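PDB 4YYC: putative trimethylamine methyltransferase from Rhizobium meliloti, which probably transfers methyl groups, perhaps from trimethylamine or a related methylated amine. Local coordinates for residues A[71-76]-A[248-253]; A[77-82]-A[252-257]; A[210-215]-A[261-266]. All blocks are in the same frame, centred on the assembly; numbering follows the deposited sequence.

Interaction 1 (A[71-76]-A[248-253])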
loop_
_atom_site.group_PDB
_atom_site.type_symbol
_atom_site.label_atom_id
_atom_site.label_comp_id
_atom_site.label_asym_id
_atom_site.label_seq_id
_atom_site.Cartn_x
_atom_site.Cartn_y
_atom_site.Cartn_z
ATOM N N GLU A 71 -17.204 -2.031 32.152
ATOM C CA GLU A 71 -17.740 -2.027 33.502
ATOM C C GLU A 71 -18.423 -0.693 33.855
ATOM O O GLU A 71 -19.553 -0.689 34.320
ATOM C CB GLU A 71 -16.672 -2.382 34.529
ATOM C CG GLU A 71 -17.280 -2.449 35.921
ATOM C CD GLU A 71 -16.330 -2.850 37.016
ATOM O OE1 GLU A 71 -15.100 -2.978 36.797
ATOM O OE2 GLU A 71 -16.854 -3.034 38.132
ATOM N N GLU A 72 -17.737 0.418 33.662
ATOM C CA GLU A 72 -18.230 1.734 34.082
ATOM C C GLU A 72 -19.306 2.326 33.205
ATOM O O GLU A 72 -20.231 2.934 33.698
ATOM C CB GLU A 72 -17.091 2.741 34.170
ATOM C CG GLU A 72 -16.069 2.397 35.222
ATOM C CD GLU A 72 -14.962 3.445 35.331
ATOM O OE1 GLU A 72 -15.033 4.516 34.612
ATOM O OE2 GLU A 72 -14.027 3.149 36.104
ATOM N N ILE A 73 -19.175 2.153 31.906
ATOM C CA ILE A 73 -20.071 2.797 30.933
ATOM C C ILE A 73 -21.090 1.788 30.434
ATOM O O ILE A 73 -22.281 2.087 30.423
ATOM C CB ILE A 73 -19.287 3.415 29.755
ATOM C CG1 ILE A 73 -18.330 4.478 30.306
ATOM C CG2 ILE A 73 -20.256 4.003 28.742
ATOM C CD1 ILE A 73 -17.362 5.021 29.282
ATOM N N GLY A 74 -20.633 0.606 30.050
ATOM C CA GLY A 74 -21.513 -0.440 29.576
ATOM C C GLY A 74 -21.857 -0.305 28.106
ATOM O O GLY A 74 -21.417 0.609 27.422
ATOM N N ILE A 75 -22.625 -1.263 27.636
ATOM C CA ILE A 75 -23.062 -1.323 26.241
ATOM C C ILE A 75 -24.576 -1.486 26.235
ATOM O O ILE A 75 -25.114 -2.299 26.974
ATOM C CB ILE A 75 -22.424 -2.526 25.543
ATOM C CG1 ILE A 75 -20.889 -2.482 25.633
ATOM C CG2 ILE A 75 -22.899 -2.630 24.105
ATOM C CD1 ILE A 75 -20.201 -1.399 24.842
ATOM N N GLU A 76 -25.255 -0.698 25.427
ATOM C CA GLU A 76 -26.715 -0.849 25.289
ATOM C C GLU A 76 -27.076 -2.062 24.435
ATOM O O GLU A 76 -26.520 -2.252 23.362
ATOM C CB GLU A 76 -27.313 0.390 24.634
ATOM C CG GLU A 76 -27.104 1.680 25.420
ATOM C CD GLU A 76 -28.301 2.035 26.266
ATOM O OE1 GLU A 76 -29.405 2.194 25.706
ATOM O OE2 GLU A 76 -28.162 2.131 27.508
ATOM N N SER A 248 -22.460 1.846 16.513
ATOM C CA SER A 248 -21.440 2.508 17.301
ATOM C C SER A 248 -21.831 3.986 17.465
ATOM O O SER A 248 -22.313 4.561 16.481
ATOM C CB SER A 248 -20.082 2.377 16.605
ATOM O OG SER A 248 -19.836 0.994 16.279
ATOM N N PRO A 249 -21.657 4.599 18.645
ATOM C CA PRO A 249 -20.942 4.001 19.791
ATOM C C PRO A 249 -21.820 3.171 20.743
ATOM O O PRO A 249 -22.835 3.644 21.233
ATOM C CB PRO A 249 -20.382 5.216 20.544
ATOM C CG PRO A 249 -21.329 6.339 20.181
ATOM C CD PRO A 249 -21.809 6.060 18.782
HETATM N N MSE A 250 -21.344 1.946 21.014
HETATM C CA MSE A 250 -21.676 1.149 22.207
HETATM C C MSE A 250 -23.164 0.818 22.277
HETATM O O MSE A 250 -23.735 0.762 23.358
HETATM C CB MSE A 250 -21.129 1.890 23.459
HETATM C CG MSE A 250 -19.584 1.995 23.403
HETATM SE SE MSE A 250 -18.944 3.071 24.931
HETATM C CE MSE A 250 -19.292 4.884 24.202
ATOM N N VAL A 251 -23.784 0.561 21.129
ATOM C CA VAL A 251 -25.185 0.119 21.096
ATOM C C VAL A 251 -25.271 -1.055 20.155
ATOM O O VAL A 251 -24.737 -0.978 19.034
ATOM C CB VAL A 251 -26.124 1.242 20.569
ATOM C CG1 VAL A 251 -27.543 0.725 20.321
ATOM C CG2 VAL A 251 -26.165 2.414 21.549
ATOM N N PHE A 252 -26.020 -2.091 20.572
ATOM C CA PHE A 252 -26.547 -3.103 19.634
ATOM C C PHE A 252 -28.058 -2.970 19.602
ATOM O O PHE A 252 -28.677 -2.941 20.631
ATOM C CB PHE A 252 -26.143 -4.528 20.058
ATOM C CG PHE A 252 -24.687 -4.828 19.793
ATOM C CD1 PHE A 252 -24.267 -5.265 18.552
ATOM C CD2 PHE A 252 -23.747 -4.637 20.798
ATOM C CE1 PHE A 252 -22.929 -5.508 18.293
ATOM C CE2 PHE A 252 -22.389 -4.882 20.555
ATOM C CZ PHE A 252 -21.983 -5.306 19.319
ATOM N N ASP A 253 -28.586 -2.893 18.393
ATOM C CA ASP A 253 -30.009 -2.741 18.175
ATOM C C ASP A 253 -30.724 -4.045 17.873
ATOM O O ASP A 253 -30.139 -5.069 17.525
ATOM C CB ASP A 253 -30.230 -1.745 17.041
ATOM C CG ASP A 253 -30.092 -0.306 17.488
ATOM O OD1 ASP A 253 -30.684 0.050 18.544
ATOM O OD2 ASP A 253 -29.417 0.463 16.760
#
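Two backbone hydrogen bonds tie Glu76 to the residues flanking Val251. Glu76 N donates to Met250 O at 3.0 Å, and Phe252 N returns an almost straight bond to Glu76 O, 2.8 Å long with 176° at the hydrogen. That same carbonyl also takes a CA-H contact, Val251 CA to Glu76 O being 3.5 Å. The pattern is a parallel bridge between Glu76 and Val251: it adds the short strand 251-252 at the margin of a mixed four-stranded sheet, next to strand 75-77, which pairs with strand 98-100 on its other side. Glu76 and Val251 lie side by side on one face of this sheet, with Glu76 CB 3.9 Å from Val251 CG2; from there the bent Glu76 chain carries its carboxylate to salt bridges with Arg98 and Arg78. Ile75 divides its branches. Its CG2, anti to the backbone N, reaches the edge of the Phe252 ring, 4.0 Å from CD2, while its CD1 sits 3.7 Å from Met250 CB, the two side chains crossing at about a right angle. Farther out, the selenium SE of Met250, a selenomethionine, meets Ile73 CG2 at 4.1 Å. Gly74 makes the turn from helix 56-73 into the strand with a positive phi of 84°, and its carbonyl O is buried without a polar partner in the model. Pro441 and Gly440 of the second subunit pack on Ile73 and Met250.

Interaction 2 (A[77-82]-A[252-257])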
loop_
_atom_site.group_PDB
_atom_site.type_symbol
_atom_site.label_atom_id
_atom_site.label_comp_id
_atom_site.label_asym_id
_atom_site.label_seq_id
_atom_site.Cartn_x
_atom_site.Cartn_y
_atom_site.Cartn_z
ATOM N N PHE A 77 -28.029 -2.874 24.910
ATOM C CA PHE A 77 -28.628 -3.924 24.130
ATOM C C PHE A 77 -30.069 -3.495 24.057
ATOM O O PHE A 77 -30.814 -3.652 25.018
ATOM C CB PHE A 77 -28.423 -5.291 24.797
ATOM C CG PHE A 77 -27.054 -5.873 24.539
ATOM C CD1 PHE A 77 -25.912 -5.322 25.123
ATOM C CD2 PHE A 77 -26.899 -6.936 23.659
ATOM C CE1 PHE A 77 -24.659 -5.828 24.810
ATOM C CE2 PHE A 77 -25.647 -7.444 23.352
ATOM C CZ PHE A 77 -24.528 -6.883 23.912
ATOM N N ARG A 78 -30.468 -2.901 22.932
ATOM C CA ARG A 78 -31.769 -2.216 22.870
ATOM C C ARG A 78 -32.892 -3.031 22.264
ATOM O O ARG A 78 -32.685 -3.754 21.321
ATOM C CB ARG A 78 -31.631 -0.920 22.103
ATOM C CG ARG A 78 -30.729 0.036 22.820
ATOM C CD ARG A 78 -30.658 1.380 22.122
ATOM N NE ARG A 78 -29.945 2.372 22.937
ATOM C CZ ARG A 78 -29.636 3.598 22.497
ATOM N NH1 ARG A 78 -29.942 3.963 21.257
ATOM N NH2 ARG A 78 -28.990 4.452 23.286
ATOM N N ASP A 79 -34.076 -2.879 22.846
ATOM C CA ASP A 79 -35.311 -3.444 22.341
ATOM C C ASP A 79 -35.238 -4.960 22.209
ATOM O O ASP A 79 -35.851 -5.515 21.297
ATOM C CB ASP A 79 -35.703 -2.738 21.009
ATOM C CG ASP A 79 -35.813 -1.233 21.159
ATOM O OD1 ASP A 79 -36.597 -0.808 21.981
ATOM O OD2 ASP A 79 -35.054 -0.479 20.513
ATOM N N ASP A 80 -34.532 -5.620 23.147
ATOM C CA ASP A 80 -34.336 -7.079 23.156
ATOM C C ASP A 80 -34.281 -7.605 24.587
ATOM O O ASP A 80 -33.232 -7.730 25.218
ATOM C CB ASP A 80 -33.084 -7.509 22.382
ATOM C CG ASP A 80 -33.075 -9.008 22.089
ATOM O OD1 ASP A 80 -33.646 -9.799 22.863
ATOM O OD2 ASP A 80 -32.525 -9.391 21.041
ATOM N N ALA A 81 -35.473 -7.891 25.106
ATOM C CA ALA A 81 -35.604 -8.325 26.481
ATOM C C ALA A 81 -34.896 -9.652 26.727
ATOM O O ALA A 81 -34.347 -9.866 27.774
ATOM C CB ALA A 81 -37.066 -8.458 26.870
ATOM N N GLU A 82 -34.938 -10.540 25.752
ATOM C CA GLU A 82 -34.249 -11.817 25.869
ATOM C C GLU A 82 -32.728 -11.605 26.075
ATOM O O GLU A 82 -32.085 -12.275 26.889
ATOM C CB GLU A 82 -34.507 -12.657 24.633
ATOM C CG GLU A 82 -33.793 -14.001 24.642
ATOM C CD GLU A 82 -33.918 -14.776 23.334
ATOM O OE1 GLU A 82 -34.493 -14.252 22.353
ATOM O OE2 GLU A 82 -33.432 -15.942 23.319
ATOM N N PHE A 252 -26.020 -2.091 20.572
ATOM C CA PHE A 252 -26.547 -3.103 19.634
ATOM C C PHE A 252 -28.058 -2.970 19.602
ATOM O O PHE A 252 -28.677 -2.941 20.631
ATOM C CB PHE A 252 -26.143 -4.528 20.058
ATOM C CG PHE A 252 -24.687 -4.828 19.793
ATOM C CD1 PHE A 252 -24.267 -5.265 18.552
ATOM C CD2 PHE A 252 -23.747 -4.637 20.798
ATOM C CE1 PHE A 252 -22.929 -5.508 18.293
ATOM C CE2 PHE A 252 -22.389 -4.882 20.555
ATOM C CZ PHE A 252 -21.983 -5.306 19.319
ATOM N N ASP A 253 -28.586 -2.893 18.393
ATOM C CA ASP A 253 -30.009 -2.741 18.175
ATOM C C ASP A 253 -30.724 -4.045 17.873
ATOM O O ASP A 253 -30.139 -5.069 17.525
ATOM C CB ASP A 253 -30.230 -1.745 17.041
ATOM C CG ASP A 253 -30.092 -0.306 17.488
ATOM O OD1 ASP A 253 -30.684 0.050 18.544
ATOM O OD2 ASP A 253 -29.417 0.463 16.760
ATOM N N GLU A 254 -32.037 -3.973 18.038
ATOM C CA GLU A 254 -32.923 -5.101 17.881
ATOM C C GLU A 254 -32.725 -5.940 16.608
ATOM O O GLU A 254 -32.718 -7.167 16.654
ATOM C CB GLU A 254 -34.351 -4.536 17.920
ATOM C CG GLU A 254 -35.477 -5.518 17.797
ATOM C CD GLU A 254 -36.826 -4.852 17.985
ATOM O OE1 GLU A 254 -36.983 -3.650 17.673
ATOM O OE2 GLU A 254 -37.733 -5.549 18.463
ATOM N N THR A 255 -32.642 -5.296 15.465
ATOM C CA THR A 255 -32.541 -6.046 14.212
ATOM C C THR A 255 -31.278 -6.868 14.146
ATOM O O THR A 255 -31.305 -8.053 13.789
ATOM C CB THR A 255 -32.629 -5.116 13.007
ATOM O OG1 THR A 255 -33.888 -4.459 13.098
ATOM C CG2 THR A 255 -32.570 -5.931 11.702
HETATM N N MSE A 256 -30.160 -6.224 14.473
HETATM C CA MSE A 256 -28.883 -6.915 14.488
HETATM C C MSE A 256 -28.810 -8.018 15.492
HETATM O O MSE A 256 -28.345 -9.114 15.181
HETATM C CB MSE A 256 -27.717 -5.909 14.638
HETATM C CG MSE A 256 -27.571 -4.960 13.460
HETATM SE SE MSE A 256 -27.017 -5.887 11.813
HETATM C CE MSE A 256 -28.812 -6.117 11.010
ATOM N N LEU A 257 -29.294 -7.763 16.696
ATOM C CA LEU A 257 -29.350 -8.814 17.725
ATOM C C LEU A 257 -30.243 -9.954 17.291
ATOM O O LEU A 257 -29.933 -11.114 17.535
ATOM C CB LEU A 257 -29.812 -8.223 19.049
ATOM C CG LEU A 257 -28.853 -7.279 19.742
ATOM C CD1 LEU A 257 -29.551 -6.579 20.882
ATOM C CD2 LEU A 257 -27.575 -7.964 20.200
HETATM O O HOH W 1 -30.998 2.696 19.051
HETATM O O HOH W 2 -33.133 -1.335 18.702
HETATM O O HOH W 3 -33.800 -8.736 18.731
#
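Phe77 is wedged against both Leu257 and Phe252. Its CD2 lies 3.7 Å from Leu257 CD2, the two side chains crossing at about a right angle, while Phe252 CD2 comes over one face of the Phe77 ring, 3.9 Å from CZ. The two phenylalanines point the same way with their ring planes 33° apart, and Trp87 meets Phe77 edge-to-face. Leu257 also touches Asp80: Asp80 CG stands anti to the backbone N (chi1 -165°), and OD2 lies 3.6 Å from Leu257 CB and forms a salt bridge with Lys261. The geometry is that of a parallel strand pair running out into two helices. The Phe77-Phe252 bridge and a straight bond from Arg78 N to Phe252 O, 2.9 Å long, close the pairing; Asp80 and Asp253 then hold the N-cap positions of helices 81-90 and 254-265. Asp80 OD1 caps Ala83 N, whereas the Asp253 side chain makes no capping bond. A water accepts from Glu254 N at 2.9 Å and donates to both Asp79 OD2 and Asp253 OD1, so it bridges two carboxylates of like charge and probably eases their repulsion. A second water links Asp253 OD1, at 2.7 Å, to Arg78 NH1 in the plane of the guanidinium, and Arg78 NE is engaged by Glu76.

Interaction 3 (A[210-215]-A[261-266])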
loop_
_atom_site.group_PDB
_atom_site.type_symbol
_atom_site.label_atom_id
_atom_site.label_comp_id
_atom_site.label_asym_id
_atom_site.label_seq_id
_atom_site.Cartn_x
_atom_site.Cartn_y
_atom_site.Cartn_z
ATOM N N GLY A 210 -25.396 -14.494 4.475
ATOM C CA GLY A 210 -26.823 -14.517 4.682
ATOM C C GLY A 210 -27.472 -13.183 4.862
ATOM O O GLY A 210 -26.825 -12.142 4.939
ATOM N N SER A 211 -28.810 -13.197 4.896
ATOM C CA SER A 211 -29.562 -11.950 5.062
ATOM C C SER A 211 -29.604 -11.599 6.546
ATOM O O SER A 211 -29.783 -12.505 7.396
ATOM C CB SER A 211 -30.987 -12.101 4.556
ATOM O OG SER A 211 -31.740 -10.909 4.794
ATOM N N VAL A 212 -29.487 -10.306 6.842
ATOM C CA VAL A 212 -29.517 -9.813 8.219
ATOM C C VAL A 212 -30.510 -8.710 8.438
ATOM O O VAL A 212 -30.574 -8.137 9.511
ATOM C CB VAL A 212 -28.112 -9.426 8.740
ATOM C CG1 VAL A 212 -27.220 -10.649 8.810
ATOM C CG2 VAL A 212 -27.506 -8.349 7.897
ATOM N N THR A 213 -31.352 -8.448 7.434
ATOM C CA THR A 213 -32.188 -7.269 7.471
ATOM C C THR A 213 -33.441 -7.419 8.321
ATOM O O THR A 213 -34.064 -6.421 8.662
ATOM C CB THR A 213 -32.531 -6.763 6.091
ATOM O OG1 THR A 213 -33.200 -7.781 5.360
ATOM C CG2 THR A 213 -31.261 -6.343 5.399
ATOM N N ALA A 214 -33.826 -8.637 8.612
ATOM C CA ALA A 214 -34.884 -8.947 9.646
ATOM C C ALA A 214 -34.670 -10.364 10.130
ATOM O O ALA A 214 -34.143 -11.226 9.409
ATOM C CB ALA A 214 -36.261 -8.802 9.060
ATOM N N PRO A 215 -35.092 -10.671 11.372
ATOM C CA PRO A 215 -34.838 -12.048 11.825
ATOM C C PRO A 215 -35.493 -13.138 10.978
ATOM O O PRO A 215 -34.914 -14.190 10.767
ATOM C CB PRO A 215 -35.338 -12.057 13.280
ATOM C CG PRO A 215 -35.584 -10.631 13.634
ATOM C CD PRO A 215 -35.516 -9.752 12.431
ATOM N N LYS A 261 -29.063 -13.824 16.900
ATOM C CA LYS A 261 -29.677 -14.945 17.628
ATOM C C LYS A 261 -30.032 -16.120 16.676
ATOM O O LYS A 261 -29.780 -17.307 17.008
ATOM C CB LYS A 261 -30.904 -14.492 18.434
ATOM C CG LYS A 261 -30.528 -13.564 19.564
ATOM C CD LYS A 261 -31.651 -13.155 20.499
ATOM C CE LYS A 261 -32.750 -12.386 19.847
ATOM N NZ LYS A 261 -33.769 -12.016 20.884
ATOM N N VAL A 262 -30.563 -15.807 15.497
ATOM C CA VAL A 262 -30.883 -16.875 14.559
ATOM C C VAL A 262 -29.636 -17.619 14.119
ATOM O O VAL A 262 -29.556 -18.829 14.200
ATOM C CB VAL A 262 -31.621 -16.330 13.313
ATOM C CG1 VAL A 262 -31.783 -17.398 12.227
ATOM C CG2 VAL A 262 -32.947 -15.679 13.699
ATOM N N TYR A 263 -28.654 -16.880 13.607
ATOM C CA TYR A 263 -27.471 -17.522 13.100
ATOM C C TYR A 263 -26.675 -18.279 14.149
ATOM O O TYR A 263 -26.275 -19.436 13.898
ATOM C CB TYR A 263 -26.609 -16.503 12.363
ATOM C CG TYR A 263 -27.259 -16.079 11.044
ATOM C CD1 TYR A 263 -27.597 -17.035 10.104
ATOM C CD2 TYR A 263 -27.541 -14.750 10.747
ATOM C CE1 TYR A 263 -28.155 -16.689 8.886
ATOM C CE2 TYR A 263 -28.125 -14.417 9.530
ATOM C CZ TYR A 263 -28.410 -15.389 8.621
ATOM O OH TYR A 263 -28.976 -15.025 7.425
ATOM N N ALA A 264 -26.515 -17.695 15.343
ATOM C CA ALA A 264 -25.810 -18.411 16.411
ATOM C C ALA A 264 -26.534 -19.687 16.828
ATOM O O ALA A 264 -25.880 -20.653 17.162
ATOM C CB ALA A 264 -25.541 -17.500 17.594
ATOM N N ARG A 265 -27.861 -19.737 16.778
ATOM C CA ARG A 265 -28.548 -20.971 17.101
ATOM C C ARG A 265 -28.395 -22.064 16.071
ATOM O O ARG A 265 -28.594 -23.237 16.400
ATOM C CB ARG A 265 -30.024 -20.698 17.319
ATOM C CG ARG A 265 -30.323 -20.063 18.654
ATOM C CD ARG A 265 -31.773 -20.285 19.025
ATOM N NE ARG A 265 -32.044 -19.761 20.355
ATOM C CZ ARG A 265 -32.542 -18.553 20.624
ATOM N NH1 ARG A 265 -32.840 -17.686 19.673
ATOM N NH2 ARG A 265 -32.752 -18.227 21.905
ATOM N N HIS A 266 -28.036 -21.699 14.834
ATOM C CA HIS A 266 -27.838 -22.665 13.765
ATOM C C HIS A 266 -26.376 -22.836 13.322
ATOM O O HIS A 266 -26.141 -23.311 12.237
ATOM C CB HIS A 266 -28.710 -22.235 12.581
ATOM C CG HIS A 266 -30.163 -22.271 12.898
ATOM N ND1 HIS A 266 -30.850 -23.445 13.042
ATOM C CD2 HIS A 266 -31.040 -21.274 13.149
ATOM C CE1 HIS A 266 -32.101 -23.182 13.388
ATOM N NE2 HIS A 266 -32.256 -21.869 13.419
#
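Pro215 and Val262 bring the two backbones to a CA separation of 6.8 Å, and by Gly210 and Tyr263 the gap has widened to 9.0 Å. The irregular segment 210-215 is a beta-alpha loop, leading from strand 208-209 into helix 215-229, and it meets the C-terminal part of helix 254-265; the parallel strands 208-209, 240-245 and 269-277 are consistent with the barrel fold of the MttB family. Tyr263 carries most of the contact across the gap. Its CG is anti to the carbonyl carbon (chi1 -71°); from there the ring reaches the loop, and OH donates to Ser211 O at 2.6 Å. The acceptor lies in the ring plane at its edge, and OH approaches tilted 26° from the carbonyl plane. Ser211 N gives its hydrogen bond to Thr221 OG1, which also has a weak bond with the Tyr263 hydroxyl. Gly210, lacking a CB, lets the hydroxyl come within 3.5 Å of its carbonyl C. Val212 crosses the tyrosine at about a right angle, CG1 standing 3.9 Å from CE2; the Val212 side chain is about 8 Å from a bound ligand of unknown identity. Near the start of helix 215-229, Val262 CG2 rests 3.8 Å from Pro215 O.

How the interactions relate
Interactions 1 and 2 are successive steps of one pairing, with centres 12 Å apart: strands 75-77 and 251-252 run parallel, then pass into helices 81-90 and 254-265. They share Phe252 and Asp253, and Val251 CG1 packs on Arg78 CD where they join. Helix 254-265 continues to interaction 3, centred 13 Å from interaction 2, where salt bridges from Glu82 to Lys261 and Arg265 tie the two helices. Interactions 1 and 3 do not touch. Along the chain, 71-82 comes first, then 210-215, then 248-266, so one late stretch joins the early strand-helix unit to a beta-alpha loop. The second subunit borders interaction 1 broadly and touches interaction 2 at Arg78, whereas it does not reach interaction 3.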